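Local coordinates for Tb427.07.360- putative uncharacterized metacyclic invariant surface protein from Trypanosoma brucei (PDB 5VTL), which is of unknown function but belongs to the invariant surface proteins of the metacyclic parasite and has an extended, largely helical architecture, at residues G67-A72 against R199-E204; K113-D118 against R127-C132; F22-L27 against D175-A180. All blocks are in the same frame, centred on the assembly; numbering follows the deposited sequence.

Interaction 1: G67-A72 against R199-E204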
ATOM      1  N   GLY A  67      10.560 -21.235  27.608  1.00  6.67           N
ATOM      2  CA  GLY A  67      11.315 -20.017  27.341  1.00  7.66           C
ATOM      3  C   GLY A  67      11.271 -19.569  25.887  1.00  9.99           C
ATOM      4  O   GLY A  67      11.101 -18.387  25.585  1.00  9.24           O
ATOM      5  N   ARG A  68      11.441 -20.508  24.974  1.00  5.95           N
ATOM      6  CA  ARG A  68      11.389 -20.208  23.554  1.00  6.36           C
ATOM      7  C   ARG A  68       9.990 -19.698  23.161  1.00  4.91           C
ATOM      8  O   ARG A  68       9.857 -18.762  22.358  1.00  3.82           O
ATOM      9  CB  ARG A  68      11.741 -21.467  22.760  1.00 10.54           C
ATOM     10  CG  ARG A  68      11.739 -21.260  21.258  1.00 11.66           C
ATOM     11  CD  ARG A  68      12.165 -22.515  20.505  1.00 10.14           C
ATOM     12  NE  ARG A  68      12.153 -22.306  19.056  1.00 10.36           N
ATOM     13  CZ  ARG A  68      12.113 -23.271  18.142  1.00 13.09           C
ATOM     14  NH1 ARG A  68      12.033 -24.552  18.495  1.00 12.98           N
ATOM     15  NH2 ARG A  68      12.113 -22.954  16.854  1.00 14.01           N
ATOM     16  N   ALA A  69       8.955 -20.333  23.714  1.00  7.43           N
ATOM     17  CA  ALA A  69       7.576 -19.902  23.468  1.00  4.70           C
ATOM     18  C   ALA A  69       7.335 -18.458  23.960  1.00  6.45           C
ATOM     19  O   ALA A  69       6.713 -17.639  23.273  1.00  6.05           O
ATOM     20  CB  ALA A  69       6.609 -20.837  24.148  1.00  5.28           C
ATOM     21  N   ARG A  70       7.827 -18.159  25.148  1.00  8.29           N
ATOM     22  CA  ARG A  70       7.655 -16.826  25.720  1.00  7.34           C
ATOM     23  C   ARG A  70       8.367 -15.754  24.927  1.00  8.52           C
ATOM     24  O   ARG A  70       7.867 -14.644  24.784  1.00  8.40           O
ATOM     25  CB  ARG A  70       8.135 -16.813  27.169  1.00  9.67           C
ATOM     26  CG  ARG A  70       7.183 -17.551  28.103  1.00 11.17           C
ATOM     27  CD  ARG A  70       7.576 -17.496  29.578  1.00 11.61           C
ATOM     28  NE  ARG A  70       6.481 -18.082  30.369  1.00 17.80           N
ATOM     29  CZ  ARG A  70       6.619 -18.710  31.529  1.00 25.15           C
ATOM     30  NH1 ARG A  70       7.815 -18.856  32.083  1.00 34.63           N
ATOM     31  NH2 ARG A  70       5.551 -19.202  32.135  1.00 22.46           N
ATOM     32  N   ALA A  71       9.549 -16.088  24.426  1.00  7.14           N
ATOM     33  CA  ALA A  71      10.352 -15.150  23.654  1.00  5.13           C
ATOM     34  C   ALA A  71       9.670 -14.869  22.323  1.00  7.60           C
ATOM     35  O   ALA A  71       9.652 -13.737  21.852  1.00  5.52           O
ATOM     36  CB  ALA A  71      11.762 -15.721  23.431  1.00  9.04           C
ATOM     37  N   ALA A  72       9.119 -15.929  21.729  1.00  5.90           N
ATOM     38  CA  ALA A  72       8.373 -15.833  20.478  1.00  8.15           C
ATOM     39  C   ALA A  72       7.134 -14.973  20.675  1.00  6.73           C
ATOM     40  O   ALA A  72       6.862 -14.119  19.852  1.00  5.86           O
ATOM     41  CB  ALA A  72       7.998 -17.203  19.992  1.00  7.16           C
ATOM     42  N   ARG A 199       4.917 -22.265  18.115  1.00  8.84           N
ATOM     43  CA  ARG A 199       4.214 -23.532  17.939  1.00  9.59           C
ATOM     44  C   ARG A 199       5.176 -24.714  17.960  1.00  7.25           C
ATOM     45  O   ARG A 199       4.890 -25.761  18.544  1.00  8.32           O
ATOM     46  CB  ARG A 199       3.438 -23.503  16.628  1.00  8.43           C
ATOM     47  CG  ARG A 199       2.434 -24.624  16.509  1.00 18.72           C
ATOM     48  CD  ARG A 199       1.699 -24.562  15.181  1.00 18.33           C
ATOM     49  NE  ARG A 199       2.584 -24.845  14.055  1.00 27.77           N
ATOM     50  CZ  ARG A 199       2.889 -23.990  13.080  1.00 42.87           C
ATOM     51  NH1 ARG A 199       2.374 -22.759  13.051  1.00 37.32           N
ATOM     52  NH2 ARG A 199       3.720 -24.376  12.116  1.00 61.86           N
ATOM     53  N   LYS A 200       6.326 -24.543  17.340  1.00 10.05           N
ATOM     54  CA  LYS A 200       7.337 -25.584  17.356  1.00  8.15           C
ATOM     55  C   LYS A 200       7.849 -25.863  18.765  1.00  6.97           C
ATOM     56  O   LYS A 200       8.139 -27.010  19.107  1.00  6.89           O
ATOM     57  CB  LYS A 200       8.494 -25.213  16.440  1.00  9.45           C
ATOM     58  CG  LYS A 200       8.159 -25.235  14.973  1.00 11.65           C
ATOM     59  CD  LYS A 200       9.343 -24.752  14.139  1.00 10.81           C
ATOM     60  CE  LYS A 200       8.990 -24.510  12.650  1.00 20.00           C
ATOM     61  NZ  LYS A 200       8.686 -25.777  11.940  1.00 31.44           N
ATOM     62  N   ALA A 201       7.972 -24.817  19.584  1.00  6.99           N
ATOM     63  CA  ALA A 201       8.319 -24.975  20.998  1.00  8.22           C
ATOM     64  C   ALA A 201       7.265 -25.765  21.760  1.00 10.91           C
ATOM     65  O   ALA A 201       7.592 -26.694  22.514  1.00  8.99           O
ATOM     66  CB  ALA A 201       8.505 -23.625  21.644  1.00  8.51           C
ATOM     67  N   ALA A 202       5.995 -25.405  21.562  1.00  7.56           N
ATOM     68  CA  ALA A 202       4.918 -26.111  22.235  1.00  5.63           C
ATOM     69  C   ALA A 202       4.926 -27.573  21.806  1.00  9.64           C
ATOM     70  O   ALA A 202       4.728 -28.471  22.623  1.00 11.23           O
ATOM     71  CB  ALA A 202       3.584 -25.484  21.929  1.00  9.18           C
ATOM     72  N   GLU A 203       5.164 -27.807  20.525  1.00  8.06           N
ATOM     73  CA  GLU A 203       5.102 -29.170  19.983  1.00 12.33           C
ATOM     74  C   GLU A 203       6.222 -30.006  20.577  1.00 18.24           C
ATOM     75  O   GLU A 203       6.032 -31.183  20.931  1.00 12.59           O
ATOM     76  CB  GLU A 203       5.194 -29.147  18.460  1.00  9.58           C
ATOM     77  CG  GLU A 203       3.897 -28.658  17.830  1.00 16.89           C
ATOM     78  CD  GLU A 203       3.993 -28.455  16.343  1.00 21.08           C
ATOM     79  OE1 GLU A 203       5.114 -28.573  15.796  1.00 17.56           O
ATOM     80  OE2 GLU A 203       2.932 -28.170  15.730  1.00 13.27           O
ATOM     81  N   GLU A 204       7.393 -29.394  20.698  1.00 10.19           N
ATOM     82  CA  GLU A 204       8.541 -30.093  21.291  1.00 10.13           C
ATOM     83  C   GLU A 204       8.292 -30.407  22.744  1.00 15.17           C
ATOM     84  O   GLU A 204       8.569 -31.520  23.201  1.00 16.92           O
ATOM     85  CB  GLU A 204       9.832 -29.276  21.156  1.00 13.96           C
ATOM     86  CG  GLU A 204      11.080 -30.078  21.581  1.00 17.96           C
ATOM     87  CD  GLU A 204      12.343 -29.250  21.735  1.00 30.48           C
ATOM     88  OE1 GLU A 204      12.959 -29.340  22.826  1.00 28.54           O
ATOM     89  OE2 GLU A 204      12.748 -28.541  20.782  1.00 24.34           O
TER
HETATM   90  O   HOH W   1      11.903 -25.774  21.035  1.00 12.57           O
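R68 lies across A201 where helix 63-102 meets helix 157-209, two long antiparallel helices of the extended three-helix bundle. The axes of the short segments approach to 8.3 Å with an angle of 162° between their directions, a close spacing consistent with the small alanines on both sides. A69 CB meets A201 CB at 4.2 Å, and A201 CB also rests near the A69 backbone. Helix 4-58 completes this small apolar layer, with V49 touching A69 and A48 touching A202.

The R68 side chain traces the rest of the contact. With CG anti to the backbone N (chi1 -179°) and the chain extended as far as NE, its aliphatic part skirts the A201 methyl: R68 CB, CG and CD each lie 4.0 Å from A201 CB. Farther out, the guanidinium has A201 N over one face, while R68 NH1 stands 4.1 Å from K200 CB at an oblique angle. The K200 chain turns away from helix 63-102, so that R68 NH2 and K200 NZ, like charges, stay 6.6 Å apart. Two polar ties within the chain hold the tip. R68 NH2 is hydrogen-bonded to N197 OD1, one turn earlier on the partner helix, and NH1 reaches E204 by way of a water. That water lies in the guanidinium plane at its edge, accepting from R68 NH1 at 2.8 Å and donating to E204 OE2 at 2.9 Å.

Interaction 2: K113-D118 against R127-C132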
ATOM      1  N   LYS A 113     -10.906  18.181 -22.606  1.00  4.82           N
ATOM      2  CA  LYS A 113     -12.124  18.669 -23.238  1.00  4.63           C
ATOM      3  C   LYS A 113     -11.785  19.619 -24.379  1.00  4.73           C
ATOM      4  O   LYS A 113     -12.428  19.598 -25.435  1.00  5.87           O
ATOM      5  CB  LYS A 113     -13.023  19.367 -22.213  1.00  6.45           C
ATOM      6  CG  LYS A 113     -14.259  20.033 -22.808  1.00 10.70           C
ATOM      7  CD  LYS A 113     -15.218  20.491 -21.699  1.00 14.73           C
ATOM      8  CE  LYS A 113     -16.625  20.803 -22.237  1.00 27.50           C
ATOM      9  NZ  LYS A 113     -17.386  21.741 -21.311  1.00 33.28           N
ATOM     10  N   SER A 114     -10.758  20.438 -24.170  1.00  4.31           N
ATOM     11  CA  SER A 114     -10.299  21.396 -25.182  1.00  3.54           C
ATOM     12  C   SER A 114      -9.863  20.729 -26.472  1.00  9.14           C
ATOM     13  O   SER A 114      -9.954  21.340 -27.518  1.00 11.54           O
ATOM     14  CB  SER A 114      -9.142  22.279 -24.658  1.00  7.56           C
ATOM     15  OG  SER A 114      -7.860  21.651 -24.846  1.00  5.88           O
ATOM     16  N   VAL A 115      -9.367  19.495 -26.406  1.00  4.21           N
ATOM     17  CA  VAL A 115      -8.990  18.777 -27.626  1.00  4.83           C
ATOM     18  C   VAL A 115     -10.196  18.059 -28.209  1.00  3.31           C
ATOM     19  O   VAL A 115     -10.404  18.055 -29.439  1.00  3.68           O
ATOM     20  CB  VAL A 115      -7.841  17.771 -27.368  1.00  5.14           C
ATOM     21  CG1 VAL A 115      -7.471  17.044 -28.664  1.00  7.35           C
ATOM     22  CG2 VAL A 115      -6.639  18.494 -26.758  1.00  6.62           C
ATOM     23  N   ALA A 116     -10.982  17.453 -27.331  1.00  3.76           N
ATOM     24  CA  ALA A 116     -12.147  16.693 -27.745  1.00  3.53           C
ATOM     25  C   ALA A 116     -13.055  17.585 -28.595  1.00  4.47           C
ATOM     26  O   ALA A 116     -13.568  17.168 -29.631  1.00  4.27           O
ATOM     27  CB  ALA A 116     -12.876  16.184 -26.551  1.00  5.02           C
ATOM     28  N   GLU A 117     -13.185  18.844 -28.173  1.00  2.70           N
ATOM     29  CA  GLU A 117     -14.101  19.770 -28.804  1.00  3.23           C
ATOM     30  C   GLU A 117     -13.436  20.698 -29.826  1.00  8.20           C
ATOM     31  O   GLU A 117     -14.052  21.672 -30.284  1.00  7.10           O
ATOM     32  CB  GLU A 117     -14.809  20.577 -27.709  1.00  6.80           C
ATOM     33  CG  GLU A 117     -15.519  19.642 -26.716  1.00  9.85           C
ATOM     34  CD  GLU A 117     -16.550  20.309 -25.821  1.00 18.55           C
ATOM     35  OE1 GLU A 117     -16.578  21.557 -25.719  1.00 11.23           O
ATOM     36  OE2 GLU A 117     -17.326  19.549 -25.198  1.00 17.37           O
ATOM     37  N   ASP A 118     -12.191  20.394 -30.204  1.00  6.21           N
ATOM     38  CA  ASP A 118     -11.467  21.237 -31.137  1.00  3.75           C
ATOM     39  C   ASP A 118     -11.497  20.618 -32.525  1.00  8.11           C
ATOM     40  O   ASP A 118     -10.886  19.577 -32.759  1.00  4.63           O
ATOM     41  CB  ASP A 118     -10.024  21.453 -30.634  1.00  6.30           C
ATOM     42  CG  ASP A 118      -9.284  22.541 -31.394  1.00  8.75           C
ATOM     43  OD1 ASP A 118      -9.669  22.840 -32.529  1.00  5.14           O
ATOM     44  OD2 ASP A 118      -8.329  23.112 -30.830  1.00  6.94           O
ATOM     45  N   ARG A 127     -10.396  11.532 -30.403  1.00  4.23           N
ATOM     46  CA  ARG A 127     -11.022  10.294 -29.957  1.00  4.17           C
ATOM     47  C   ARG A 127     -10.509   9.888 -28.585  1.00  3.24           C
ATOM     48  O   ARG A 127     -11.259   9.512 -27.692  1.00  5.02           O
ATOM     49  CB  ARG A 127     -10.759   9.166 -30.956  1.00  6.25           C
ATOM     50  CG  ARG A 127     -11.367   7.858 -30.540  1.00 10.66           C
ATOM     51  CD  ARG A 127     -11.488   6.923 -31.752  1.00 22.24           C
ATOM     52  NE  ARG A 127     -10.175   6.585 -32.267  1.00 26.93           N
ATOM     53  CZ  ARG A 127      -9.634   7.014 -33.410  1.00 15.43           C
ATOM     54  NH1 ARG A 127     -10.266   7.818 -34.256  1.00 17.30           N
ATOM     55  NH2 ARG A 127      -8.417   6.609 -33.702  1.00 17.34           N
ATOM     56  N   ILE A 128      -9.204   9.973 -28.422  1.00  4.70           N
ATOM     57  CA  ILE A 128      -8.594   9.626 -27.150  1.00  4.30           C
ATOM     58  C   ILE A 128      -9.088  10.591 -26.081  1.00  4.98           C
ATOM     59  O   ILE A 128      -9.441  10.174 -24.974  1.00  4.81           O
ATOM     60  CB  ILE A 128      -7.067   9.685 -27.270  1.00  5.76           C
ATOM     61  CG1 ILE A 128      -6.583   8.563 -28.193  1.00  7.58           C
ATOM     62  CG2 ILE A 128      -6.379   9.581 -25.876  1.00  6.58           C
ATOM     63  CD1 ILE A 128      -5.095   8.709 -28.541  1.00  7.64           C
ATOM     64  N   ALA A 129      -9.123  11.877 -26.420  1.00  5.10           N
ATOM     65  CA  ALA A 129      -9.545  12.898 -25.452  1.00  5.68           C
ATOM     66  C   ALA A 129     -10.991  12.668 -25.032  1.00  6.47           C
ATOM     67  O   ALA A 129     -11.330  12.723 -23.843  1.00  6.81           O
ATOM     68  CB  ALA A 129      -9.389  14.299 -26.021  1.00  8.05           C
ATOM     69  N   ARG A 130     -11.857  12.412 -26.003  1.00  4.88           N
ATOM     70  CA  ARG A 130     -13.264  12.278 -25.671  1.00  9.15           C
ATOM     71  C   ARG A 130     -13.575  10.997 -24.886  1.00  8.95           C
ATOM     72  O   ARG A 130     -14.537  10.963 -24.128  1.00  9.95           O
ATOM     73  CB  ARG A 130     -14.143  12.419 -26.914  1.00 10.81           C
ATOM     74  CG  ARG A 130     -14.121  11.255 -27.852  1.00 28.60           C
ATOM     75  CD  ARG A 130     -15.303  11.375 -28.819  1.00 32.38           C
ATOM     76  NE  ARG A 130     -15.365  12.769 -29.249  1.00 37.09           N
ATOM     77  CZ  ARG A 130     -14.854  13.232 -30.386  1.00 41.97           C
ATOM     78  NH1 ARG A 130     -14.294  12.396 -31.262  1.00 17.31           N
ATOM     79  NH2 ARG A 130     -14.925  14.535 -30.648  1.00 17.27           N
ATOM     80  N   GLY A 131     -12.757   9.960 -25.038  1.00  8.17           N
ATOM     81  CA  GLY A 131     -13.027   8.674 -24.386  1.00 12.77           C
ATOM     82  C   GLY A 131     -12.296   8.492 -23.058  1.00  9.64           C
ATOM     83  O   GLY A 131     -12.314   7.421 -22.459  1.00  8.72           O
ATOM     84  N   CYS A 132     -11.655   9.555 -22.609  1.00  6.56           N
ATOM     85  CA  CYS A 132     -10.753   9.477 -21.469  1.00  8.36           C
ATOM     86  C   CYS A 132     -11.521   9.629 -20.171  1.00  8.54           C
ATOM     87  O   CYS A 132     -11.483  10.672 -19.542  1.00  7.77           O
ATOM     88  CB  CYS A 132      -9.666  10.568 -21.576  1.00  8.68           C
ATOM     89  SG  CYS A 132      -8.431  10.348 -20.316  1.00  8.81           S
TER
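V115 and A116 pack on A129 and R130 in a helical hairpin, formed where helix 105-116 ends, the chain turns, and helix 123-130 comes back in roughly the reverse direction. Taken in sequence order, V115 is the first residue to touch: its CB lies 4.0 Å from A129 CB. The valine also touches V7 of helix 4-58, N2 and A121, so it joins the hairpin to the start of the chain.

A116 contributes the largest share of the buried surface. Its CA is 5.0 Å from R130 CA, a spacing that admits little more than a methyl group. A116 CB fits against the opposing backbone, 3.9 Å from R130 N, and A129 CB answers it by standing 3.8 Å from A116 N. This reciprocal fit of methyl to backbone is the evidence for close packing at the helix end. E117 then leaves helical geometry, although E117 N still bonds to K113 O, and D118 N closes a shorter turn on V115 O at 3.0 Å.

Just past the end of the returning helix, C132 is disulfide-bonded to C11, which ties the hairpin to helix 4-58. A116 O accepts a hydrogen bond from R126 NE. R130 bends back toward the same oxygen, with chi1 73° and a further kink at chi3 44°. R130 NH2 thereby comes within 3.1 Å of A116 O, at an angle too poor for a hydrogen bond.

Interaction 3: F22-L27 against D175-A180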
ATOM      1  N   PHE A  22      -9.811   5.041  -5.555  1.00  7.65           N
ATOM      2  CA  PHE A  22     -10.027   3.602  -5.585  1.00 10.24           C
ATOM      3  C   PHE A  22      -8.791   2.861  -5.064  1.00 10.70           C
ATOM      4  O   PHE A  22      -8.902   1.920  -4.279  1.00 11.96           O
ATOM      5  CB  PHE A  22     -10.381   3.131  -6.991  1.00 10.93           C
ATOM      6  CG  PHE A  22     -11.641   3.738  -7.526  1.00 11.05           C
ATOM      7  CD1 PHE A  22     -12.877   3.178  -7.237  1.00 15.32           C
ATOM      8  CD2 PHE A  22     -11.594   4.862  -8.323  1.00 11.72           C
ATOM      9  CE1 PHE A  22     -14.031   3.722  -7.721  1.00 18.21           C
ATOM     10  CE2 PHE A  22     -12.757   5.414  -8.815  1.00 12.59           C
ATOM     11  CZ  PHE A  22     -13.979   4.837  -8.511  1.00 12.97           C
ATOM     12  N   GLY A  23      -7.608   3.284  -5.489  1.00  8.68           N
ATOM     13  CA  GLY A  23      -6.409   2.594  -5.082  1.00  6.38           C
ATOM     14  C   GLY A  23      -6.192   2.664  -3.582  1.00  8.06           C
ATOM     15  O   GLY A  23      -5.773   1.690  -2.970  1.00  7.56           O
ATOM     16  N   VAL A  24      -6.445   3.817  -2.987  1.00  7.46           N
ATOM     17  CA  VAL A  24      -6.168   3.979  -1.564  1.00  7.35           C
ATOM     18  C   VAL A  24      -7.086   3.100  -0.734  1.00  9.59           C
ATOM     19  O   VAL A  24      -6.704   2.636   0.342  1.00  8.94           O
ATOM     20  CB  VAL A  24      -6.275   5.457  -1.061  1.00  8.80           C
ATOM     21  CG1 VAL A  24      -5.228   6.343  -1.729  1.00  8.18           C
ATOM     22  CG2 VAL A  24      -7.681   6.004  -1.233  1.00 16.87           C
ATOM     23  N   LYS A  25      -8.291   2.860  -1.230  1.00  8.15           N
ATOM     24  CA  LYS A  25      -9.230   1.983  -0.513  1.00 14.88           C
ATOM     25  C   LYS A  25      -8.690   0.558  -0.435  1.00  8.24           C
ATOM     26  O   LYS A  25      -8.816  -0.114   0.599  1.00  8.74           O
ATOM     27  CB  LYS A  25     -10.618   1.983  -1.169  1.00 11.51           C
ATOM     28  CG  LYS A  25     -11.375   3.284  -0.968  1.00 22.08           C
ATOM     29  CD  LYS A  25     -12.817   3.170  -1.450  1.00 29.88           C
ATOM     30  CE  LYS A  25     -13.511   4.536  -1.548  1.00 28.55           C
ATOM     31  NZ  LYS A  25     -13.726   5.188  -0.229  1.00 37.10           N
ATOM     32  N   VAL A  26      -8.080   0.105  -1.520  1.00  8.34           N
ATOM     33  CA  VAL A  26      -7.530  -1.236  -1.572  1.00  7.08           C
ATOM     34  C   VAL A  26      -6.349  -1.350  -0.609  1.00 10.28           C
ATOM     35  O   VAL A  26      -6.180  -2.370   0.058  1.00 10.18           O
ATOM     36  CB  VAL A  26      -7.107  -1.604  -3.005  1.00  7.61           C
ATOM     37  CG1 VAL A  26      -6.375  -2.970  -3.048  1.00 14.64           C
ATOM     38  CG2 VAL A  26      -8.339  -1.619  -3.911  1.00 11.94           C
ATOM     39  N   LEU A  27      -5.541  -0.307  -0.540  1.00  7.92           N
ATOM     40  CA  LEU A  27      -4.364  -0.328   0.321  1.00  7.91           C
ATOM     41  C   LEU A  27      -4.746  -0.331   1.783  1.00 11.93           C
ATOM     42  O   LEU A  27      -4.149  -1.041   2.590  1.00  9.49           O
ATOM     43  CB  LEU A  27      -3.481   0.874   0.026  1.00  6.67           C
ATOM     44  CG  LEU A  27      -2.790   0.888  -1.331  1.00  6.78           C
ATOM     45  CD1 LEU A  27      -1.856   2.090  -1.470  1.00  8.84           C
ATOM     46  CD2 LEU A  27      -2.000  -0.394  -1.562  1.00 12.38           C
ATOM     47  N   ASP A 175       4.060   7.799  -1.935  1.00  8.69           N
ATOM     48  CA  ASP A 175       5.207   7.001  -1.537  1.00  7.40           C
ATOM     49  C   ASP A 175       5.112   6.614  -0.050  1.00  6.48           C
ATOM     50  O   ASP A 175       5.425   5.485   0.336  1.00  7.95           O
ATOM     51  CB  ASP A 175       6.519   7.745  -1.768  1.00  8.29           C
ATOM     52  CG  ASP A 175       7.022   7.670  -3.200  1.00 12.84           C
ATOM     53  OD1 ASP A 175       6.599   6.791  -3.996  1.00 14.45           O
ATOM     54  OD2 ASP A 175       7.864   8.526  -3.524  1.00 12.52           O
ATOM     55  N   GLN A 176       4.716   7.563   0.793  1.00  7.56           N
ATOM     56  CA  GLN A 176       4.607   7.304   2.227  1.00  8.33           C
ATOM     57  C   GLN A 176       3.536   6.268   2.496  1.00  6.58           C
ATOM     58  O   GLN A 176       3.689   5.397   3.349  1.00  7.25           O
ATOM     59  CB  GLN A 176       4.287   8.590   2.975  1.00 12.33           C
ATOM     60  CG  GLN A 176       5.441   9.511   3.046  1.00 12.15           C
ATOM     61  CD  GLN A 176       6.200   9.348   4.330  1.00 33.95           C
ATOM     62  OE1 GLN A 176       6.325   8.238   4.852  1.00 23.56           O
ATOM     63  NE2 GLN A 176       6.709  10.452   4.866  1.00 39.23           N
ATOM     64  N   LEU A 177       2.454   6.363   1.736  1.00  7.96           N
ATOM     65  CA  LEU A 177       1.367   5.403   1.828  1.00  7.60           C
ATOM     66  C   LEU A 177       1.860   3.999   1.486  1.00  6.41           C
ATOM     67  O   LEU A 177       1.626   3.061   2.231  1.00  7.95           O
ATOM     68  CB  LEU A 177       0.217   5.826   0.899  1.00  3.03           C
ATOM     69  CG  LEU A 177      -0.977   4.866   0.786  1.00  7.14           C
ATOM     70  CD1 LEU A 177      -1.536   4.488   2.149  1.00  5.08           C
ATOM     71  CD2 LEU A 177      -2.073   5.507  -0.084  1.00  7.60           C
ATOM     72  N   GLU A 178       2.567   3.853   0.376  1.00  6.07           N
ATOM     73  CA  GLU A 178       3.033   2.545  -0.039  1.00  5.46           C
ATOM     74  C   GLU A 178       4.018   1.965   0.979  1.00  9.21           C
ATOM     75  O   GLU A 178       4.021   0.757   1.239  1.00 11.13           O
ATOM     76  CB  GLU A 178       3.678   2.609  -1.433  1.00 11.35           C
ATOM     77  CG  GLU A 178       2.692   2.970  -2.550  1.00  7.02           C
ATOM     78  CD  GLU A 178       3.212   2.694  -3.958  1.00 11.30           C
ATOM     79  OE1 GLU A 178       4.448   2.570  -4.195  1.00  7.01           O
ATOM     80  OE2 GLU A 178       2.343   2.575  -4.843  1.00  7.88           O
ATOM     81  N   ALA A 179       4.850   2.824   1.547  1.00  7.79           N
ATOM     82  CA  ALA A 179       5.867   2.392   2.503  1.00  9.96           C
ATOM     83  C   ALA A 179       5.213   1.902   3.788  1.00  7.06           C
ATOM     84  O   ALA A 179       5.666   0.927   4.392  1.00  9.79           O
ATOM     85  CB  ALA A 179       6.850   3.528   2.794  1.00 10.53           C
ATOM     86  N   ALA A 180       4.135   2.559   4.178  1.00  6.81           N
ATOM     87  CA  ALA A 180       3.392   2.193   5.376  1.00  8.19           C
ATOM     88  C   ALA A 180       2.703   0.863   5.183  1.00  6.45           C
ATOM     89  O   ALA A 180       2.700   0.005   6.075  1.00  7.62           O
ATOM     90  CB  ALA A 180       2.380   3.275   5.729  1.00  9.79           C
TER
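L177, which meets both V24 and L27, is carried on a helical turn whose backbone bonds A179 N to D175 O and A180 N to Q176 O are both 3.0 Å. Its counterpart turn is closed by L27 N to G23 O at 3.2 Å. No hydrogen bond passes between the segments; what joins them is apolar and buries 145 Å² in total.

L177 reaches across with CG anti to the backbone N (chi1 175°), which sends its branched end between the two residues of helix 4-58. Its CD2 methyl touches V24 CG1 at 3.7 Å, the two side chains crossing at about a right angle. L27 approaches at a slant instead, and its CD1 methyl lies 3.7 Å from both L177 CG and L177 CD2. CD2 is thus shared by V24 and L27, spaced three residues apart on the same helix. The branched side chains span the gap: the nearest CA atoms, those of L27 and E178, remain 7.9 Å apart.

Neighbouring residues extend the layer. Y93 of helix 63-102 touches L177, P98 of that helix touches V24, and Y174 touches both V24 and L27. At the margin, D175 OD1 and E178 OE2 are hydrogen-bonded to OG and N of S141, respectively, linking this turn to the start of helix 141-154. Leucine and valine interdigitating among helices 4-58, 63-102 and 157-209 is the arrangement of a three-helix bundle core.

The three contacts are spread along the elongated molecule. Interactions 1 and 2 lie on opposite sides of the chain's centre, with their own centres 64 Å apart, whereas interaction 3 has its centre about 4 Å from that of the chain. Helix 157-209 serves both interaction 1 and interaction 3, whose centres are 35 Å apart; in the first it pairs with helix 63-102, in the second with helix 4-58. Their segments alternate along the sequence, as expected when three long helices share one bundle. Interaction 2, about 12 Å from interaction 3 at the nearest atoms, is a local hairpin nested within the loops that both other contacts close. None of them touches another.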